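Local coordinates for protein DynE8 (Micromonospora chersina, PDB 4AMM) that acts as an iterative polyketide synthase in enediyne (dynemicin) biosynthesis, its acyltransferase domain, crystallised here, probably selecting the acyl units to be loaded, at residues 2-8 with 53-59; 89-93 with 383-388; 183-189 with 297-303; 345-351 with 364-370. The contacts are given in a common frame with arbitrary orientation. Numbering follows the deposited sequence.

Contact 1: 2-8 with 53-59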
loop_
_atom_site.group_PDB
_atom_site.type_symbol
_atom_site.label_atom_id
_atom_site.label_comp_id
_atom_site.label_asym_id
_atom_site.label_seq_id
_atom_site.Cartn_x
_atom_site.Cartn_y
_atom_site.Cartn_z
ATOM N N ASP A 2 5.061 -18.353 9.367
ATOM C CA ASP A 2 3.772 -18.536 10.067
ATOM C C ASP A 2 2.536 -18.645 9.157
ATOM O O ASP A 2 1.480 -19.106 9.570
ATOM C CB ASP A 2 3.552 -17.457 11.151
ATOM C CG ASP A 2 3.560 -16.002 10.599
ATOM O OD1 ASP A 2 3.918 -15.771 9.411
ATOM O OD2 ASP A 2 3.223 -15.075 11.387
ATOM N N HIS A 3 2.676 -18.233 7.893
ATOM C CA HIS A 3 1.634 -18.513 6.933
ATOM C C HIS A 3 2.346 -19.223 5.797
ATOM O O HIS A 3 3.527 -18.922 5.462
ATOM C CB HIS A 3 0.959 -17.261 6.349
ATOM C CG HIS A 3 -0.007 -16.600 7.272
ATOM N ND1 HIS A 3 0.405 -15.991 8.434
ATOM C CD2 HIS A 3 -1.346 -16.482 7.228
ATOM C CE1 HIS A 3 -0.650 -15.535 9.081
ATOM N NE2 HIS A 3 -1.725 -15.799 8.361
ATOM N N GLU A 4 1.639 -20.173 5.246
ATOM C CA GLU A 4 2.083 -20.906 4.083
ATOM C C GLU A 4 1.315 -20.386 2.882
ATOM O O GLU A 4 0.155 -19.949 2.990
ATOM C CB GLU A 4 1.839 -22.397 4.297
ATOM C CG GLU A 4 2.526 -23.192 3.207
ATOM C CD GLU A 4 4.050 -22.847 3.185
ATOM O OE1 GLU A 4 4.825 -23.368 4.026
ATOM O OE2 GLU A 4 4.424 -21.946 2.385
ATOM N N LEU A 5 1.915 -20.479 1.687
ATOM C CA LEU A 5 1.279 -20.111 0.440
ATOM C C LEU A 5 0.931 -21.322 -0.350
ATOM O O LEU A 5 1.838 -22.120 -0.683
ATOM C CB LEU A 5 2.304 -19.284 -0.375
ATOM C CG LEU A 5 1.869 -18.945 -1.815
ATOM C CD1 LEU A 5 0.577 -18.097 -1.848
ATOM C CD2 LEU A 5 3.064 -18.175 -2.467
ATOM N N VAL A 6 -0.345 -21.511 -0.687
ATOM C CA VAL A 6 -0.781 -22.678 -1.408
ATOM C C VAL A 6 -1.400 -22.236 -2.706
ATOM O O VAL A 6 -2.371 -21.463 -2.739
ATOM C CB VAL A 6 -1.865 -23.459 -0.629
ATOM C CG1 VAL A 6 -2.245 -24.640 -1.410
ATOM C CG2 VAL A 6 -1.259 -23.837 0.712
ATOM N N VAL A 7 -0.717 -22.598 -3.834
ATOM C CA VAL A 7 -1.229 -22.247 -5.136
ATOM C C VAL A 7 -1.561 -23.474 -5.944
ATOM O O VAL A 7 -0.905 -24.513 -5.765
ATOM C CB VAL A 7 -0.233 -21.360 -5.941
ATOM C CG1 VAL A 7 0.209 -20.116 -5.170
ATOM C CG2 VAL A 7 1.048 -22.164 -6.429
ATOM N N CYS A 8 -2.490 -23.310 -6.876
ATOM C CA CYS A 8 -2.584 -24.314 -7.945
ATOM C C CYS A 8 -3.406 -23.794 -9.082
ATOM O O CYS A 8 -3.920 -22.699 -9.042
ATOM C CB CYS A 8 -3.055 -25.639 -7.457
ATOM S SG CYS A 8 -4.698 -25.501 -6.919
ATOM N N ARG A 53 -6.758 -20.203 -11.821
ATOM C CA ARG A 53 -5.820 -20.175 -10.658
ATOM C C ARG A 53 -6.509 -20.022 -9.304
ATOM O O ARG A 53 -7.493 -19.276 -9.179
ATOM C CB ARG A 53 -4.851 -19.011 -10.858
ATOM C CG ARG A 53 -3.974 -19.083 -12.118
ATOM C CD ARG A 53 -2.951 -17.968 -12.190
ATOM N NE ARG A 53 -2.095 -18.160 -13.377
ATOM C CZ ARG A 53 -0.900 -17.558 -13.538
ATOM N NH1 ARG A 53 -0.379 -16.719 -12.618
ATOM N NH2 ARG A 53 -0.232 -17.779 -14.725
ATOM N N PHE A 54 -5.915 -20.657 -8.358
ATOM C CA PHE A 54 -6.293 -20.567 -6.923
ATOM C C PHE A 54 -5.047 -20.219 -6.214
ATOM O O PHE A 54 -3.969 -20.819 -6.414
ATOM C CB PHE A 54 -6.832 -21.917 -6.429
ATOM C CG PHE A 54 -6.962 -22.043 -4.934
ATOM C CD1 PHE A 54 -5.893 -22.486 -4.231
ATOM C CD2 PHE A 54 -8.166 -21.720 -4.335
ATOM C CE1 PHE A 54 -5.960 -22.629 -2.838
ATOM C CE2 PHE A 54 -8.258 -21.858 -2.933
ATOM C CZ PHE A 54 -7.170 -22.300 -2.213
ATOM N N ALA A 55 -5.110 -19.327 -5.177
ATOM C CA ALA A 55 -3.993 -19.164 -4.260
ATOM C C ALA A 55 -4.544 -18.732 -2.899
ATOM O O ALA A 55 -5.438 -17.858 -2.897
ATOM C CB ALA A 55 -3.028 -18.039 -4.770
ATOM N N ALA A 56 -3.960 -19.241 -1.830
ATOM C CA ALA A 56 -4.406 -18.846 -0.490
ATOM C C ALA A 56 -3.211 -18.813 0.384
ATOM O O ALA A 56 -2.311 -19.666 0.354
ATOM C CB ALA A 56 -5.403 -19.883 0.022
ATOM N N ALA A 57 -3.237 -17.844 1.309
ATOM C CA ALA A 57 -2.287 -17.817 2.395
ATOM C C ALA A 57 -2.988 -18.428 3.619
ATOM O O ALA A 57 -4.059 -17.937 3.977
ATOM C CB ALA A 57 -1.899 -16.384 2.684
ATOM N N VAL A 58 -2.365 -19.400 4.220
ATOM C CA VAL A 58 -3.041 -20.153 5.297
ATOM C C VAL A 58 -2.125 -20.355 6.474
ATOM O O VAL A 58 -0.909 -20.439 6.348
ATOM C CB VAL A 58 -3.577 -21.513 4.759
ATOM C CG1 VAL A 58 -4.579 -21.323 3.542
ATOM C CG2 VAL A 58 -2.390 -22.437 4.385
ATOM N N ARG A 59 -2.733 -20.494 7.680
ATOM C CA ARG A 59 -1.938 -20.749 8.868
ATOM C C ARG A 59 -1.644 -22.215 9.099
ATOM O O ARG A 59 -0.628 -22.551 9.668
ATOM C CB ARG A 59 -2.578 -20.107 10.138
ATOM C CG ARG A 59 -2.546 -18.582 10.069
ATOM C CD ARG A 59 -2.856 -17.937 11.444
ATOM N NE ARG A 59 -4.020 -18.566 12.073
ATOM C CZ ARG A 59 -4.180 -18.753 13.391
ATOM N NH1 ARG A 59 -3.245 -18.375 14.276
ATOM N NH2 ARG A 59 -5.277 -19.349 13.831
#
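Six backbone hydrogen bonds hold 2-8 against 53-59 in three two-way pairs. Glu4 N donates to Val58 O (2.8 Å) and Val58 N answers to Glu4 O (2.9 Å); Val6 N to Ala56 O, Ala56 N to Val6 O, Cys8 N to Phe54 O and Phe54 N to Cys8 O are each 2.9 Å. Between them lie the non-hydrogen-bonded pairs Leu5–Ala57 and Val7–Ala55. On 53-59 the alternate groups turn to the next strand, where Ala55 N meets Phe90 O and Arg53 O meets Val92 N. The strands belong to a four-stranded antiparallel sheet with 4-10 at its edge, consistent with the linker that joins ketosynthase to acyltransferase in polyketide synthases. In the Glu4 carboxylate, OE2 accepts from Leu5 N (3.0 Å) and forms a salt bridge with Arg401, and OE1 bonds Thr36. Arg53 sends its guanidinium away to Asp392 and to the carbonyls of Val391, Phe386 and Val50. Val6, Cys8, Phe54, Ala56 and Val58 look toward helices 13-27 and 61-76, whereas Leu5, Ala55 and Ala57 meet helix 376-387. Beyond the Glu4–Val58 bridge, Arg59 CG sits over the His3 ring, 3.7 Å from its centroid, in a CH-pi contact.

Contact 2: 89-93 with 383-388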
loop_
_atom_site.group_PDB
_atom_site.type_symbol
_atom_site.label_atom_id
_atom_site.label_comp_id
_atom_site.label_asym_id
_atom_site.label_seq_id
_atom_site.Cartn_x
_atom_site.Cartn_y
_atom_site.Cartn_z
ATOM N N LEU A 89 -7.326 -15.003 0.208
ATOM C CA LEU A 89 -7.888 -16.046 -0.622
ATOM C C LEU A 89 -8.240 -15.464 -1.928
ATOM O O LEU A 89 -8.945 -14.463 -2.006
ATOM C CB LEU A 89 -9.196 -16.615 0.026
ATOM C CG LEU A 89 -9.965 -17.480 -0.959
ATOM C CD1 LEU A 89 -9.122 -18.684 -1.448
ATOM C CD2 LEU A 89 -11.253 -17.929 -0.231
ATOM N N PHE A 90 -7.689 -16.049 -3.034
ATOM C CA PHE A 90 -7.868 -15.462 -4.331
ATOM C C PHE A 90 -8.093 -16.548 -5.365
ATOM O O PHE A 90 -7.361 -17.559 -5.381
ATOM C CB PHE A 90 -6.668 -14.636 -4.750
ATOM C CG PHE A 90 -6.260 -13.604 -3.742
ATOM C CD1 PHE A 90 -6.850 -12.299 -3.761
ATOM C CD2 PHE A 90 -5.361 -13.902 -2.774
ATOM C CE1 PHE A 90 -6.476 -11.370 -2.810
ATOM C CE2 PHE A 90 -4.985 -12.991 -1.869
ATOM C CZ PHE A 90 -5.596 -11.732 -1.894
ATOM N N LEU A 91 -9.156 -16.410 -6.171
ATOM C CA LEU A 91 -9.528 -17.416 -7.211
ATOM C C LEU A 91 -9.899 -16.662 -8.430
ATOM O O LEU A 91 -10.783 -15.787 -8.389
ATOM C CB LEU A 91 -10.691 -18.257 -6.678
ATOM C CG LEU A 91 -11.362 -19.235 -7.626
ATOM C CD1 LEU A 91 -12.005 -18.715 -8.934
ATOM C CD2 LEU A 91 -10.618 -20.399 -7.959
ATOM N N VAL A 92 -9.271 -17.027 -9.565
ATOM C CA VAL A 92 -9.557 -16.294 -10.800
ATOM C C VAL A 92 -9.597 -17.286 -11.932
ATOM O O VAL A 92 -8.609 -17.995 -12.131
ATOM C CB VAL A 92 -8.460 -15.224 -11.068
ATOM C CG1 VAL A 92 -8.712 -14.506 -12.322
ATOM C CG2 VAL A 92 -8.408 -14.195 -9.949
ATOM N N VAL A 93 -10.756 -17.342 -12.612
ATOM C CA VAL A 93 -10.885 -18.115 -13.863
ATOM C C VAL A 93 -11.064 -17.067 -14.992
ATOM O O VAL A 93 -11.846 -16.157 -14.860
ATOM C CB VAL A 93 -12.138 -19.025 -13.776
ATOM C CG1 VAL A 93 -12.331 -19.784 -15.126
ATOM C CG2 VAL A 93 -12.023 -19.971 -12.654
ATOM N N ALA A 383 0.126 -14.537 -3.063
ATOM C CA ALA A 383 -1.059 -15.278 -3.529
ATOM C C ALA A 383 -1.871 -14.361 -4.425
ATOM O O ALA A 383 -2.371 -14.836 -5.495
ATOM C CB ALA A 383 -1.956 -15.694 -2.287
ATOM N N ALA A 384 -2.077 -13.094 -4.114
ATOM C CA ALA A 384 -2.818 -12.180 -4.903
ATOM C C ALA A 384 -2.138 -12.035 -6.280
ATOM O O ALA A 384 -2.836 -12.079 -7.320
ATOM C CB ALA A 384 -2.953 -10.784 -4.228
ATOM N N LEU A 385 -0.810 -11.795 -6.300
ATOM C CA LEU A 385 -0.100 -11.607 -7.601
ATOM C C LEU A 385 -0.295 -12.876 -8.395
ATOM O O LEU A 385 -0.446 -12.758 -9.665
ATOM C CB LEU A 385 1.334 -11.378 -7.294
ATOM C CG LEU A 385 1.663 -9.993 -6.655
ATOM C CD1 LEU A 385 3.059 -9.902 -6.174
ATOM C CD2 LEU A 385 1.467 -8.868 -7.682
ATOM N N PHE A 386 -0.177 -14.059 -7.823
ATOM C CA PHE A 386 -0.265 -15.296 -8.615
ATOM C C PHE A 386 -1.656 -15.476 -9.140
ATOM O O PHE A 386 -1.872 -15.701 -10.342
ATOM C CB PHE A 386 0.212 -16.515 -7.788
ATOM C CG PHE A 386 0.105 -17.819 -8.544
ATOM C CD1 PHE A 386 1.179 -18.194 -9.369
ATOM C CD2 PHE A 386 -1.025 -18.583 -8.478
ATOM C CE1 PHE A 386 1.085 -19.379 -10.111
ATOM C CE2 PHE A 386 -1.144 -19.745 -9.225
ATOM C CZ PHE A 386 -0.040 -20.172 -10.036
ATOM N N ALA A 387 -2.702 -15.380 -8.324
ATOM C CA ALA A 387 -4.062 -15.668 -8.776
ATOM C C ALA A 387 -4.448 -14.663 -9.823
ATOM O O ALA A 387 -5.159 -15.034 -10.786
ATOM C CB ALA A 387 -5.032 -15.679 -7.602
ATOM N N ALA A 388 -4.070 -13.406 -9.702
ATOM C CA ALA A 388 -4.427 -12.363 -10.648
ATOM C C ALA A 388 -3.616 -12.458 -11.928
ATOM O O ALA A 388 -3.883 -11.699 -12.874
ATOM C CB ALA A 388 -4.255 -10.967 -10.003
#
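Strand 89-92 and the helical turn 383-387 run almost parallel, their axes 4° apart in direction and 7.8 Å apart at closest approach. The backbones come nearest at Phe90 and Ala387, whose CA atoms are 5.9 Å apart, and no hydrogen bond crosses between the segments. Such close packing is possible because the helix offers alanines to the strand. Strand alternation does the rest: Phe90 and Val92 point at the helix, whereas Leu89 and Leu91 point away, to helix 61-76. Helix 376-387 packs between two sheets of the fold, with the antiparallel sheet containing 89-92 against one flank and the parallel sheet of the acyltransferase core, through Leu344 and Val346, against another; Phe90 also touches Leu344 directly. Phe90 is the main contributor from the strand. Its CB touches Ala387 CB at 3.4 Å, and its ring is placed so that Ala384 CB stands over one face, 3.8 Å from the ring centroid, a CH-pi contact. Ala383 CB comes within 3.9 Å of Phe90 CD2. Two residues on, Val92 CB, on the same face, packs 3.3 Å from Ala387 O, while Val92 CG2 reaches Ala387 CB at 4.4 Å.

Contact 3: 183-189 with 297-303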
loop_
_atom_site.group_PDB
_atom_site.type_symbol
_atom_site.label_atom_id
_atom_site.label_comp_id
_atom_site.label_asym_id
_atom_site.label_seq_id
_atom_site.Cartn_x
_atom_site.Cartn_y
_atom_site.Cartn_z
ATOM N N LEU A 183 8.684 5.939 -8.271
ATOM C CA LEU A 183 9.573 6.395 -9.365
ATOM C C LEU A 183 10.712 5.435 -9.504
ATOM O O LEU A 183 11.142 5.186 -10.654
ATOM C CB LEU A 183 10.085 7.796 -8.991
ATOM C CG LEU A 183 9.020 8.859 -9.210
ATOM C CD1 LEU A 183 9.410 10.204 -8.639
ATOM C CD2 LEU A 183 8.675 9.105 -10.727
ATOM N N SER A 184 11.261 4.860 -8.444
ATOM C CA SER A 184 12.381 3.908 -8.538
ATOM C C SER A 184 11.886 2.655 -9.254
ATOM O O SER A 184 12.521 2.145 -10.208
ATOM C CB SER A 184 13.000 3.573 -7.179
ATOM O OG SER A 184 14.200 2.824 -7.381
ATOM N N TRP A 185 10.724 2.161 -8.861
ATOM C CA TRP A 185 10.134 1.010 -9.558
ATOM C C TRP A 185 9.953 1.275 -11.035
ATOM O O TRP A 185 10.171 0.337 -11.873
ATOM C CB TRP A 185 8.752 0.679 -8.893
ATOM C CG TRP A 185 7.884 -0.321 -9.699
ATOM C CD1 TRP A 185 7.994 -1.692 -9.692
ATOM C CD2 TRP A 185 6.882 0.037 -10.653
ATOM N NE1 TRP A 185 7.131 -2.220 -10.659
ATOM C CE2 TRP A 185 6.389 -1.204 -11.184
ATOM C CE3 TRP A 185 6.282 1.249 -11.049
ATOM C CZ2 TRP A 185 5.404 -1.253 -12.135
ATOM C CZ3 TRP A 185 5.227 1.174 -11.979
ATOM C CH2 TRP A 185 4.817 -0.075 -12.500
ATOM N N ALA A 186 9.584 2.499 -11.397
ATOM C CA ALA A 186 9.305 2.919 -12.779
ATOM C C ALA A 186 10.635 3.189 -13.517
ATOM O O ALA A 186 10.570 3.525 -14.735
ATOM C CB ALA A 186 8.355 4.117 -12.838
ATOM N N GLY A 187 11.766 3.022 -12.876
ATOM C CA GLY A 187 13.086 3.246 -13.587
ATOM C C GLY A 187 13.568 4.671 -13.636
ATOM O O GLY A 187 14.577 4.954 -14.329
ATOM N N ALA A 188 12.974 5.624 -12.893
ATOM C CA ALA A 188 13.442 7.015 -12.943
ATOM C C ALA A 188 14.750 7.265 -12.154
ATOM O O ALA A 188 15.505 8.235 -12.413
ATOM C CB ALA A 188 12.309 7.942 -12.472
ATOM N N LEU A 189 14.994 6.437 -11.131
ATOM C CA LEU A 189 16.129 6.530 -10.273
ATOM C C LEU A 189 16.483 5.157 -9.700
ATOM O O LEU A 189 15.589 4.392 -9.301
ATOM C CB LEU A 189 15.766 7.481 -9.110
ATOM C CG LEU A 189 16.956 8.068 -8.397
ATOM C CD1 LEU A 189 17.832 8.948 -9.335
ATOM C CD2 LEU A 189 16.493 8.923 -7.231
ATOM N N PRO A 297 20.985 11.737 -11.132
ATOM C CA PRO A 297 20.863 11.430 -12.571
ATOM C C PRO A 297 19.465 10.867 -12.937
ATOM O O PRO A 297 19.325 9.719 -13.404
ATOM C CB PRO A 297 21.965 10.376 -12.761
ATOM C CG PRO A 297 21.893 9.561 -11.462
ATOM C CD PRO A 297 21.634 10.659 -10.373
ATOM N N TRP A 298 18.457 11.698 -12.798
ATOM C CA TRP A 298 17.069 11.292 -13.138
ATOM C C TRP A 298 16.847 10.807 -14.535
ATOM O O TRP A 298 17.424 11.416 -15.494
ATOM C CB TRP A 298 16.098 12.493 -12.941
ATOM C CG TRP A 298 16.016 12.925 -11.489
ATOM C CD1 TRP A 298 16.701 13.954 -10.885
ATOM C CD2 TRP A 298 15.192 12.344 -10.482
ATOM N NE1 TRP A 298 16.394 14.026 -9.555
ATOM C CE2 TRP A 298 15.472 13.043 -9.279
ATOM C CE3 TRP A 298 14.312 11.257 -10.470
ATOM C CZ2 TRP A 298 14.834 12.732 -8.076
ATOM C CZ3 TRP A 298 13.692 10.925 -9.255
ATOM C CH2 TRP A 298 13.939 11.669 -8.082
ATOM N N ARG A 299 16.070 9.739 -14.705
ATOM C CA ARG A 299 15.617 9.296 -16.038
ATOM C C ARG A 299 14.109 9.382 -16.139
ATOM O O ARG A 299 13.409 9.374 -15.120
ATOM C CB ARG A 299 16.084 7.845 -16.286
ATOM C CG ARG A 299 17.584 7.601 -15.997
ATOM C CD ARG A 299 18.162 6.338 -16.627
ATOM N NE ARG A 299 19.572 6.174 -16.235
ATOM C CZ ARG A 299 20.358 5.137 -16.558
ATOM N NH1 ARG A 299 19.894 4.140 -17.318
ATOM N NH2 ARG A 299 21.622 5.102 -16.135
ATOM N N ARG A 300 13.601 9.420 -17.353
ATOM C CA ARG A 300 12.204 9.357 -17.596
ATOM C C ARG A 300 11.641 8.029 -17.058
ATOM O O ARG A 300 12.250 6.995 -17.295
ATOM C CB ARG A 300 11.986 9.389 -19.114
ATOM C CG ARG A 300 10.539 9.604 -19.477
ATOM C CD ARG A 300 10.360 10.031 -20.962
ATOM N NE ARG A 300 9.028 10.589 -21.248
ATOM C CZ ARG A 300 7.936 9.859 -21.503
ATOM N NH1 ARG A 300 8.008 8.522 -21.503
ATOM N NH2 ARG A 300 6.769 10.462 -21.760
ATOM N N PRO A 301 10.504 8.078 -16.324
ATOM C CA PRO A 301 9.890 6.799 -15.919
ATOM C C PRO A 301 9.470 5.968 -17.095
ATOM O O PRO A 301 8.954 6.531 -18.094
ATOM C CB PRO A 301 8.621 7.233 -15.170
ATOM C CG PRO A 301 8.913 8.569 -14.631
ATOM C CD PRO A 301 9.821 9.230 -15.708
ATOM N N GLU A 302 9.674 4.652 -16.989
ATOM C CA GLU A 302 9.408 3.707 -18.093
ATOM C C GLU A 302 8.146 2.890 -17.909
ATOM O O GLU A 302 7.739 2.089 -18.781
ATOM C CB GLU A 302 10.599 2.742 -18.249
ATOM C CG GLU A 302 11.968 3.518 -18.144
ATOM C CD GLU A 302 13.245 2.703 -18.492
ATOM O OE1 GLU A 302 13.798 1.976 -17.609
ATOM O OE2 GLU A 302 13.720 2.832 -19.656
ATOM N N ARG A 303 7.509 3.044 -16.750
ATOM C CA ARG A 303 6.263 2.333 -16.386
ATOM C C ARG A 303 5.285 3.421 -15.817
ATOM O O ARG A 303 5.765 4.493 -15.365
ATOM C CB ARG A 303 6.526 1.254 -15.332
ATOM C CG ARG A 303 7.748 0.383 -15.619
ATOM C CD ARG A 303 7.773 -0.748 -14.636
ATOM N NE ARG A 303 8.956 -1.590 -14.682
ATOM C CZ ARG A 303 8.980 -2.891 -14.346
ATOM N NH1 ARG A 303 7.862 -3.550 -13.999
ATOM N NH2 ARG A 303 10.126 -3.564 -14.417
HETATM O O HOH W 1 11.446 -0.054 -14.514
HETATM O O HOH W 2 15.327 3.754 -16.519
#
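Helix 178-185 ends here in a Schellman motif: Ala188 N bonds back to Leu183 O and Gly187 N to Ser184 O, both at 2.9 Å. This helix starts at the last glycine of a GxSxG sequence that is probably the nucleophile elbow of the acyltransferase. The loop 297-303 wraps round its C-terminal end, and the three residues with the most buried surface are Arg303, Trp298 and Ala188. Arg303 CD stands over the face of Trp185, 3.7 Å from the centroid of its six-membered ring, a CH-pi contact. At the other end of the loop, Trp298 receives Leu189 CD2 over one face, the methyl 3.8 Å from Trp298 CH2, while its NE1 bonds Ala293 O. Ala188 sits in between: its carbonyl O accepts from Arg299 N at 2.8 Å, and its CB packs 4.1 Å from Pro301 CG. A second backbone bond, Glu302 N to Ala186 O at 2.7 Å, fastens the loop beyond Pro301. At its positive phi a CB on Gly187 would be jammed against the preceding carbonyl oxygen, and would also clash with Glu302 OE1. One water donates to Trp185 O at 3.0 Å and accepts from Arg303 NE at 2.9 Å.

Contact 4: 345-351 with 364-370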
loop_
_atom_site.group_PDB
_atom_site.type_symbol
_atom_site.label_atom_id
_atom_site.label_comp_id
_atom_site.label_asym_id
_atom_site.label_seq_id
_atom_site.Cartn_x
_atom_site.Cartn_y
_atom_site.Cartn_z
ATOM N N LEU A 345 -5.034 -4.289 -5.954
ATOM C CA LEU A 345 -3.863 -3.461 -5.659
ATOM C C LEU A 345 -2.991 -4.227 -4.694
ATOM O O LEU A 345 -3.513 -4.840 -3.735
ATOM C CB LEU A 345 -4.342 -2.158 -5.001
ATOM C CG LEU A 345 -5.185 -1.327 -5.921
ATOM C CD1 LEU A 345 -6.036 -0.340 -5.212
ATOM C CD2 LEU A 345 -4.297 -0.641 -6.952
ATOM N N VAL A 346 -1.696 -4.191 -4.851
ATOM C CA VAL A 346 -0.771 -4.798 -3.940
ATOM C C VAL A 346 0.143 -3.733 -3.393
ATOM O O VAL A 346 0.793 -2.974 -4.148
ATOM C CB VAL A 346 0.097 -5.902 -4.689
ATOM C CG1 VAL A 346 1.153 -6.449 -3.701
ATOM C CG2 VAL A 346 -0.872 -7.014 -5.148
ATOM N N GLU A 347 0.153 -3.587 -2.077
ATOM C CA GLU A 347 1.063 -2.628 -1.407
ATOM C C GLU A 347 2.452 -3.212 -1.231
ATOM O O GLU A 347 2.611 -4.371 -0.765
ATOM C CB GLU A 347 0.383 -2.215 -0.077
ATOM C CG GLU A 347 1.190 -1.192 0.742
ATOM C CD GLU A 347 0.435 -0.739 1.993
ATOM O OE1 GLU A 347 -0.647 -1.282 2.299
ATOM O OE2 GLU A 347 0.842 0.277 2.507
ATOM N N VAL A 348 3.440 -2.406 -1.638
ATOM C CA VAL A 348 4.879 -2.842 -1.668
ATOM C C VAL A 348 5.729 -2.016 -0.687
ATOM O O VAL A 348 6.284 -0.966 -1.008
ATOM C CB VAL A 348 5.390 -2.604 -3.099
ATOM C CG1 VAL A 348 6.828 -3.183 -3.331
ATOM C CG2 VAL A 348 4.478 -3.265 -4.142
ATOM N N GLY A 349 5.775 -2.464 0.554
ATOM C CA GLY A 349 6.405 -1.593 1.544
ATOM C C GLY A 349 5.971 -2.208 2.809
ATOM O O GLY A 349 5.269 -3.261 2.877
ATOM N N PRO A 350 6.462 -1.593 3.891
ATOM C CA PRO A 350 6.176 -2.085 5.213
ATOM C C PRO A 350 4.793 -1.621 5.639
ATOM O O PRO A 350 4.376 -0.530 5.281
ATOM C CB PRO A 350 7.267 -1.381 6.060
ATOM C CG PRO A 350 7.647 -0.171 5.347
ATOM C CD PRO A 350 7.297 -0.376 3.860
ATOM N N GLY A 351 4.150 -2.480 6.421
ATOM C CA GLY A 351 2.844 -2.234 7.010
ATOM C C GLY A 351 1.734 -2.358 5.972
ATOM O O GLY A 351 1.953 -2.847 4.865
ATOM N N THR A 364 -10.039 -3.198 -3.790
ATOM C CA THR A 364 -9.490 -4.450 -3.224
ATOM C C THR A 364 -7.975 -4.379 -3.153
ATOM O O THR A 364 -7.370 -4.100 -4.194
ATOM C CB THR A 364 -9.843 -5.625 -4.156
ATOM O OG1 THR A 364 -11.289 -5.771 -4.244
ATOM C CG2 THR A 364 -9.250 -6.990 -3.705
ATOM N N ALA A 365 -7.392 -4.522 -1.946
ATOM C CA ALA A 365 -5.979 -4.289 -1.787
ATOM C C ALA A 365 -5.432 -5.210 -0.715
ATOM O O ALA A 365 -6.111 -5.459 0.348
ATOM C CB ALA A 365 -5.743 -2.814 -1.391
ATOM N N VAL A 366 -4.199 -5.629 -0.853
ATOM C CA VAL A 366 -3.493 -6.439 0.115
ATOM C C VAL A 366 -2.056 -6.010 0.189
ATOM O O VAL A 366 -1.524 -5.543 -0.851
ATOM C CB VAL A 366 -3.652 -7.919 -0.267
ATOM C CG1 VAL A 366 -3.059 -8.194 -1.594
ATOM C CG2 VAL A 366 -3.072 -8.839 0.781
ATOM N N SER A 367 -1.388 -6.059 1.325
ATOM C CA SER A 367 -0.015 -5.587 1.432
ATOM C C SER A 367 0.933 -6.757 1.522
ATOM O O SER A 367 0.705 -7.736 2.278
ATOM C CB SER A 367 0.118 -4.722 2.712
ATOM O OG SER A 367 1.472 -4.291 2.794
ATOM N N LEU A 368 2.061 -6.672 0.828
ATOM C CA LEU A 368 3.164 -7.591 1.015
ATOM C C LEU A 368 3.813 -7.429 2.374
ATOM O O LEU A 368 4.536 -8.357 2.767
ATOM C CB LEU A 368 4.240 -7.301 -0.047
ATOM C CG LEU A 368 3.896 -7.863 -1.409
ATOM C CD1 LEU A 368 4.781 -7.228 -2.457
ATOM C CD2 LEU A 368 4.059 -9.428 -1.465
ATOM N N ASP A 369 3.668 -6.270 3.046
ATOM C CA ASP A 369 4.226 -6.061 4.405
ATOM C C ASP A 369 5.714 -6.382 4.438
ATOM O O ASP A 369 6.171 -7.211 5.195
ATOM C CB ASP A 369 3.398 -6.776 5.447
ATOM C CG ASP A 369 3.683 -6.287 6.845
ATOM O OD1 ASP A 369 4.400 -5.245 7.043
ATOM O OD2 ASP A 369 3.137 -6.957 7.771
ATOM N N ALA A 370 6.447 -5.782 3.503
ATOM C CA ALA A 370 7.883 -6.083 3.315
ATOM C C ALA A 370 8.704 -5.674 4.557
ATOM O O ALA A 370 8.519 -4.593 5.098
ATOM C CB ALA A 370 8.452 -5.385 2.072
#
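This is the strand pairing of a beta-alpha-beta unit, in which strand 344-347 leads through helix 353-360 to strand 365-367 in the parallel sheet of the acyltransferase core. The short axes lie 4.6 Å apart at closest approach, 22° from parallel. Hydrogen bonds alternate as parallel strands require: Leu345 N to Thr364 O (2.9 Å), Val366 N to Leu345 O (3.1 Å), Glu347 N to Val366 O (2.9 Å) and Leu368 N to Glu347 O (2.9 Å). Past the strands the two loops stay joined. Ala370 N bonds Gly349 O at 2.9 Å, and the Asp369 side chain folds back so that its OD1 accepts from Gly351 N at 2.8 Å. Ser367 OG works twice, donating to Gly351 O at 2.6 Å and accepting from Asp369 N at 3.0 Å, the latter an ST turn. Gly349 N, by contrast, is buried without a partner. Glu347 spends its carboxylate on the backbone NH groups of Leu354 and Ser355, at the start of the crossover helix. Val346 and Val366 face helix 376-387; Leu368 packs between that helix and Trp161 of helix 144-165; and strand 99-103 flanks 344-347 on the side away from 365-367, one of the sheet's two outermost strands.

How the contacts relate
Contact 1 closes first along the chain; contact 2 then opens, and contacts 3 and 4 follow one another inside the loop of nearly 300 residues that it closes. Contacts 1 and 2 have centres 10 Å apart and share the antiparallel sheet, strands 52-58 and 89-92 being neighbours. Contact 2 touches contact 4, 15 Å away between centres, through helix 376-387: Ala384 CB is 3.7 Å from Val366 CG1. That helix therefore ties the N-terminal sheet to the parallel core. Contact 3 touches none of the others, its centre about 33 Å from that of contact 1 and 21 Å from that of contact 4. Contacts 1 to 3 lie well out from the chain's centre, contact 4 close to it.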